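Local coordinates for protein regulator of nonsense transcripts 2 (Homo sapiens, PDB 4CEM) that takes part in nonsense-mediated mRNA decay as the factor UPF2, represented here by the first of its three MIF4G domains, at residues Q126-K129 with K130-E133; C105-H108 with L109-F113; L62-T66 with E67-D71. All blocks are in the same frame, centred on the assembly; numbering follows the deposited sequence.

Contact 1: residues Q126-K129 with K130-E133; sequences QVWK and KHFE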
# COMPACT_ATOMS: atom_id res chain seq x y z
N GLN A 126 -5.59 -11.57 -13.30
CA GLN A 126 -4.72 -12.63 -13.80
C GLN A 126 -3.30 -12.12 -14.03
O GLN A 126 -2.34 -12.77 -13.62
CB GLN A 126 -5.33 -13.25 -15.07
CG GLN A 126 -4.59 -14.47 -15.60
CD GLN A 126 -3.78 -14.18 -16.86
OE1 GLN A 126 -2.56 -14.70 -16.91
NE2 GLN A 126 -4.27 -13.52 -17.78
N VAL A 127 -3.18 -10.94 -14.61
CA VAL A 127 -1.87 -10.35 -14.89
C VAL A 127 -1.12 -9.91 -13.63
O VAL A 127 0.12 -9.94 -13.61
CB VAL A 127 -1.97 -9.15 -15.86
CG1 VAL A 127 -0.59 -8.58 -16.16
CG2 VAL A 127 -2.64 -9.59 -17.15
N TRP A 128 -1.84 -9.50 -12.59
CA TRP A 128 -1.22 -9.26 -11.28
C TRP A 128 -0.67 -10.54 -10.69
O TRP A 128 0.41 -10.54 -10.09
CB TRP A 128 -2.20 -8.65 -10.28
CG TRP A 128 -2.30 -7.14 -10.32
CD1 TRP A 128 -3.41 -6.37 -10.60
CD2 TRP A 128 -1.23 -6.18 -10.06
NE1 TRP A 128 -3.12 -5.04 -10.55
CE2 TRP A 128 -1.83 -4.85 -10.22
CE3 TRP A 128 0.10 -6.27 -9.72
CZ2 TRP A 128 -1.10 -3.69 -10.05
CZ3 TRP A 128 0.83 -5.10 -9.55
CH2 TRP A 128 0.24 -3.83 -9.71
N LYS A 129 -1.41 -11.64 -10.82
CA LYS A 129 -0.93 -12.92 -10.30
C LYS A 129 0.37 -13.35 -10.99
O LYS A 129 1.34 -13.69 -10.32
CB LYS A 129 -1.99 -14.00 -10.45
CG LYS A 129 -3.03 -14.02 -9.35
CD LYS A 129 -4.05 -15.12 -9.62
CE LYS A 129 -5.20 -15.11 -8.63
NZ LYS A 129 -6.39 -15.78 -9.22
N LYS A 130 0.38 -13.32 -12.32
CA LYS A 130 1.60 -13.62 -13.08
C LYS A 130 2.74 -12.72 -12.62
O LYS A 130 3.87 -13.17 -12.41
CB LYS A 130 1.40 -13.42 -14.59
CG LYS A 130 0.35 -14.32 -15.24
CD LYS A 130 0.81 -15.77 -15.32
CE LYS A 130 -0.30 -16.66 -15.88
NZ LYS A 130 0.01 -18.11 -15.73
N HIS A 131 2.44 -11.43 -12.44
CA HIS A 131 3.46 -10.47 -12.04
C HIS A 131 4.08 -10.81 -10.71
O HIS A 131 5.28 -10.63 -10.53
CB HIS A 131 2.86 -9.06 -12.01
CG HIS A 131 3.83 -7.97 -11.65
ND1 HIS A 131 4.47 -7.23 -12.57
CD2 HIS A 131 4.26 -7.50 -10.40
CE1 HIS A 131 5.26 -6.32 -11.95
NE2 HIS A 131 5.13 -6.49 -10.62
N PHE A 132 3.29 -11.32 -9.77
CA PHE A 132 3.83 -11.78 -8.49
C PHE A 132 4.50 -13.16 -8.61
O PHE A 132 5.20 -13.57 -7.69
CB PHE A 132 2.76 -11.80 -7.38
CG PHE A 132 2.26 -10.43 -7.01
CD1 PHE A 132 3.14 -9.44 -6.60
CD2 PHE A 132 0.91 -10.14 -7.06
CE1 PHE A 132 2.68 -8.18 -6.26
CE2 PHE A 132 0.44 -8.88 -6.73
CZ PHE A 132 1.33 -7.90 -6.33
N GLU A 133 4.27 -13.85 -9.72
CA GLU A 133 5.06 -15.04 -10.07
C GLU A 133 6.47 -14.60 -10.45
O GLU A 133 7.44 -14.96 -9.80
CB GLU A 133 4.44 -15.82 -11.23
CG GLU A 133 4.36 -17.31 -10.98
CD GLU A 133 3.21 -17.65 -10.06
OE1 GLU A 133 2.05 -17.60 -10.52
OE2 GLU A 133 3.47 -17.95 -8.87
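Trp128 and Phe132 both carry CG beside the backbone N, which sends their rings off the same flank of the helix one turn apart, while His131, with CG anti to its own N (chi1 -178°), carries its imidazole out beside the indole. The result is an aromatic cluster at i, i+3 and i+4 spacing on helix 120-137 of the helical MIF4G domain. Trp128 and His131 form a T-shaped pair: the edge of the six-membered indole ring is turned to the imidazole face, centroids 5.7 Å apart and planes at 78°. Phe132 relates to the same indole ring differently, its plane only 19° off parallel but slid aside so that the rings barely overlap; Trp128 CE3 meets Phe132 CZ and CE2, each at 4.0 Å. With an alanine here in place of Phe132, the CE3 side of the indole would probably lose its aromatic neighbour and a gap is likely to open toward Gln174 of helix 164-181. Val94 of helix 86-95 and Ile153 of helix 143-158 also pack on Trp128. On the solvent-facing flank, the aliphatic chain of Lys130 passes the amide of Gln126. Beneath them Lys130 N donates to Gln126 O at 3.1 Å, in the carbonyl plane and nearly straight.

Contact 2: residues C105-H108 with L109-F113; sequences CAVH and LCSLF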
# COMPACT_ATOMS: atom_id res chain seq x y z
N CYS A 105 -5.39 8.19 -9.43
CA CYS A 105 -5.65 8.34 -10.86
C CYS A 105 -5.73 6.98 -11.55
O CYS A 105 -6.68 6.71 -12.29
CB CYS A 105 -4.59 9.20 -11.53
SG CYS A 105 -4.88 9.45 -13.30
N ALA A 106 -4.75 6.12 -11.29
CA ALA A 106 -4.74 4.79 -11.88
C ALA A 106 -6.03 4.03 -11.56
O ALA A 106 -6.63 3.40 -12.44
CB ALA A 106 -3.53 4.00 -11.40
N VAL A 107 -6.47 4.13 -10.30
CA VAL A 107 -7.68 3.44 -9.86
C VAL A 107 -8.88 4.02 -10.59
O VAL A 107 -9.80 3.29 -10.98
CB VAL A 107 -7.86 3.55 -8.32
CG1 VAL A 107 -9.22 3.00 -7.89
CG2 VAL A 107 -6.75 2.81 -7.59
N HIS A 108 -8.88 5.34 -10.78
CA HIS A 108 -9.94 5.99 -11.55
C HIS A 108 -10.01 5.45 -12.94
O HIS A 108 -11.09 5.16 -13.44
CB HIS A 108 -9.76 7.52 -11.56
CG HIS A 108 -10.56 8.24 -12.63
ND1 HIS A 108 -11.87 8.52 -12.48
CD2 HIS A 108 -10.19 8.74 -13.87
CE1 HIS A 108 -12.32 9.16 -13.58
NE2 HIS A 108 -11.28 9.30 -14.43
N LEU A 109 -8.85 5.30 -13.59
CA LEU A 109 -8.81 4.78 -14.96
C LEU A 109 -9.21 3.32 -14.97
O LEU A 109 -9.91 2.89 -15.88
CB LEU A 109 -7.43 4.95 -15.61
CG LEU A 109 -7.05 6.39 -15.99
CD1 LEU A 109 -5.61 6.49 -16.47
CD2 LEU A 109 -8.02 6.97 -17.01
N CYS A 110 -8.77 2.57 -13.96
CA CYS A 110 -9.18 1.17 -13.85
C CYS A 110 -10.70 1.02 -13.71
O CYS A 110 -11.28 0.04 -14.20
CB CYS A 110 -8.46 0.48 -12.69
SG CYS A 110 -6.70 0.14 -12.94
N SER A 111 -11.35 2.00 -13.09
CA SER A 111 -12.81 1.98 -12.91
C SER A 111 -13.55 2.28 -14.21
O SER A 111 -14.62 1.73 -14.45
CB SER A 111 -13.25 2.96 -11.82
OG SER A 111 -12.66 2.63 -10.58
N LEU A 112 -13.00 3.17 -15.03
CA LEU A 112 -13.63 3.45 -16.32
C LEU A 112 -13.52 2.21 -17.24
O LEU A 112 -14.47 1.88 -17.94
CB LEU A 112 -13.01 4.67 -17.00
CG LEU A 112 -13.12 6.03 -16.30
CD1 LEU A 112 -12.31 7.07 -17.07
CD2 LEU A 112 -14.57 6.47 -16.17
N PHE A 113 -12.38 1.54 -17.21
CA PHE A 113 -12.21 0.28 -17.95
C PHE A 113 -13.20 -0.76 -17.46
O PHE A 113 -13.97 -1.31 -18.24
CB PHE A 113 -10.79 -0.28 -17.76
CG PHE A 113 -9.81 0.15 -18.82
CD1 PHE A 113 -9.81 -0.46 -20.07
CD2 PHE A 113 -8.89 1.15 -18.57
CE1 PHE A 113 -8.91 -0.07 -21.05
CE2 PHE A 113 -7.98 1.54 -19.54
CZ PHE A 113 -7.99 0.93 -20.79
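Leu112 sets its branch over one face of the His108 imidazole, one helical turn further on. Its CG stands 4.1 Å above the ring plane, displaced toward the rim, and the closest side-chain approach is made by Leu112 CD1, 3.6 Å from His108 NE2. The torsion of His108 makes this possible: with CG anti to the backbone N (chi1 164°) the ring is carried forward along the helix to where Leu112 passes. A hydrogen bond between His108 NE2 and Ser74 OG gives the polar end of the imidazole a partner and restrains the ring's rotation.

On another flank, Val107 O is gripped twice by Ser111. The backbone N reaches it at 2.9 Å and Ser111 OG at 3.0 Å, from opposite faces of the carbonyl plane. The hydroxyl thus bonds back onto its own helix, as serines within helices commonly do. Ser111 OG is held in turn by Asn32 ND2 of helix 6-33, and this buried hydroxyl thus has two partners. A looser apolar contact runs along a third line, where Leu109 CD1 lies 4.4 Å from Cys105 SG. Underneath, regular i to i+4 backbone bonds continue, such as Cys110 N to Ala106 O at 2.8 Å.

Helix 103-116 packs among several helices of this all-helical MIF4G domain. His108, Leu109 and Leu112 face helix 70-79, Ala106 and Val107 pack on Phe152 of helix 143-158, and Cys110 touches Ile93 of helix 86-95 and Leu156 of helix 143-158.

Contact 3: residues L62-T66 with E67-D71; sequences LKTIT and EQQRD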
# COMPACT_ATOMS: atom_id res chain seq x y z
N LEU A 62 -0.73 4.73 -20.88
CA LEU A 62 -1.07 4.04 -19.63
C LEU A 62 0.15 3.51 -18.85
O LEU A 62 0.01 3.08 -17.70
CB LEU A 62 -2.04 2.88 -19.90
CG LEU A 62 -3.50 3.27 -20.17
CD1 LEU A 62 -4.31 2.07 -20.66
CD2 LEU A 62 -4.11 3.88 -18.92
N LYS A 63 1.33 3.51 -19.47
CA LYS A 63 2.53 3.06 -18.76
C LYS A 63 3.06 4.10 -17.81
O LYS A 63 3.79 3.76 -16.89
CB LYS A 63 3.61 2.63 -19.76
CG LYS A 63 3.21 1.38 -20.53
CD LYS A 63 4.32 0.84 -21.41
CE LYS A 63 4.13 -0.66 -21.64
NZ LYS A 63 4.50 -1.08 -23.02
N THR A 64 2.69 5.37 -18.01
CA THR A 64 3.14 6.47 -17.15
C THR A 64 1.95 7.26 -16.62
O THR A 64 1.83 8.47 -16.86
CB THR A 64 4.06 7.41 -17.96
OG1 THR A 64 3.37 7.86 -19.13
CG2 THR A 64 5.34 6.69 -18.37
N ILE A 65 1.06 6.58 -15.91
CA ILE A 65 -0.16 7.23 -15.42
C ILE A 65 0.21 8.25 -14.35
O ILE A 65 1.00 7.97 -13.47
CB ILE A 65 -1.16 6.22 -14.84
CG1 ILE A 65 -1.74 5.36 -15.97
CG2 ILE A 65 -2.29 6.94 -14.11
CD1 ILE A 65 -2.56 4.18 -15.48
N THR A 66 -0.40 9.42 -14.45
CA THR A 66 -0.04 10.55 -13.63
C THR A 66 -1.27 11.37 -13.28
O THR A 66 -2.16 11.52 -14.10
CB THR A 66 0.98 11.40 -14.38
OG1 THR A 66 2.29 10.93 -14.05
CG2 THR A 66 0.86 12.86 -14.05
N GLU A 67 -1.31 11.90 -12.06
CA GLU A 67 -2.48 12.62 -11.56
C GLU A 67 -2.89 13.74 -12.48
O GLU A 67 -4.07 13.93 -12.75
CB GLU A 67 -2.24 13.15 -10.14
CG GLU A 67 -3.40 13.95 -9.53
CD GLU A 67 -4.79 13.32 -9.75
OE1 GLU A 67 -4.99 12.12 -9.48
OE2 GLU A 67 -5.70 14.04 -10.20
N GLN A 68 -1.92 14.48 -13.01
CA GLN A 68 -2.24 15.62 -13.87
C GLN A 68 -2.68 15.19 -15.28
O GLN A 68 -2.92 16.04 -16.14
CB GLN A 68 -1.10 16.66 -13.90
CG GLN A 68 0.32 16.13 -13.75
CD GLN A 68 0.69 15.80 -12.30
OE1 GLN A 68 1.19 14.71 -12.00
NE2 GLN A 68 0.44 16.75 -11.39
N GLN A 69 -2.80 13.88 -15.51
CA GLN A 69 -3.41 13.37 -16.74
C GLN A 69 -4.81 12.80 -16.54
O GLN A 69 -5.43 12.31 -17.50
CB GLN A 69 -2.54 12.29 -17.36
CG GLN A 69 -1.11 12.69 -17.60
CD GLN A 69 -0.35 11.60 -18.32
OE1 GLN A 69 0.58 11.01 -17.76
NE2 GLN A 69 -0.76 11.30 -19.55
N ARG A 70 -5.32 12.86 -15.31
CA ARG A 70 -6.64 12.28 -15.00
C ARG A 70 -7.67 12.63 -16.06
O ARG A 70 -8.35 11.74 -16.57
CB ARG A 70 -7.15 12.75 -13.64
CG ARG A 70 -8.53 12.21 -13.29
CD ARG A 70 -8.99 12.70 -11.94
NE ARG A 70 -8.19 12.10 -10.88
CZ ARG A 70 -8.61 11.20 -10.00
NH1 ARG A 70 -9.87 10.76 -9.99
NH2 ARG A 70 -7.75 10.73 -9.10
N ASP A 71 -7.77 13.91 -16.38
CA ASP A 71 -8.75 14.38 -17.37
C ASP A 71 -8.34 14.06 -18.81
O ASP A 71 -9.18 13.70 -19.63
CB ASP A 71 -8.97 15.89 -17.23
CG ASP A 71 -9.47 16.28 -15.85
OD1 ASP A 71 -10.42 15.64 -15.34
OD2 ASP A 71 -8.91 17.24 -15.28
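Thr66, in an extended conformation, delivers the chain to Glu67, whose backbone N is hydrogen-bonded to Asp102 OD1 in the loop just ahead of helix 103-116. The Glu67 side chain leaves this junction in a curled form: it starts with CG anti to the backbone N and then bends at the next bond (chi2 44°), which carries the carboxylate round toward Arg70 and away from Thr66. At Gln68 the side chain turns back toward Thr66, but its amide is modelled too close to the threonine methyl, and its exact placement is doubtful.

Gln69 closes the turn. Its N donates to Thr66 O at 2.8 Å with an N-H...O angle of 155°, although it comes from well above the carbonyl plane. This i to i+3 bond, followed by Arg70 N to Glu67 O at 3.0 Å, defines a short 3-10 segment, 67-69, through which the loop after helix 52-61 winds into helix 70-79 of the MIF4G domain. The aliphatic part of Gln69 is turned to the first segment, with Gln69 CG 4.0 Å from Thr66 CB, and Gln69 O accepts a bond from Ser72 OG.

Arg70 then brings its guanidinium side-on to the Glu67 carboxylate, one nitrogen to each oxygen. Arg70 NH2 meets Glu67 OE1 at 3.1 Å, in the guanidinium plane and nearly straight (165°), while Arg70 NE bonds Glu67 OE2 at 3.2 Å, with that oxygen somewhat out of the guanidinium plane. Both oxygens use their syn lone pairs in this side-on, bidentate salt bridge. Asn104 and His108 of helix 103-116 lie against the arginine.

How the contacts relate
Contacts 2 and 3 are direct neighbours, their centres 10 Å apart. Cys105 SG packs 3.5 Å from Thr66 O, while His108 CB lies 3.6 Å from Arg70 NH1, so the entry into helix 70-79 rests on the first turn and a half of helix 103-116. Contact 1 stands apart from both: its centre is 19 Å from that of contact 2 and 23 Å from that of contact 3, with nearest atoms about 7 and 10 Å away. Helix 120-137 directly follows helix 103-116 in the chain, and contacts 1 and 2 both pack against helices 86-95 and 143-158, which link them indirectly. Along the sequence the order is contact 3, contact 2, contact 1.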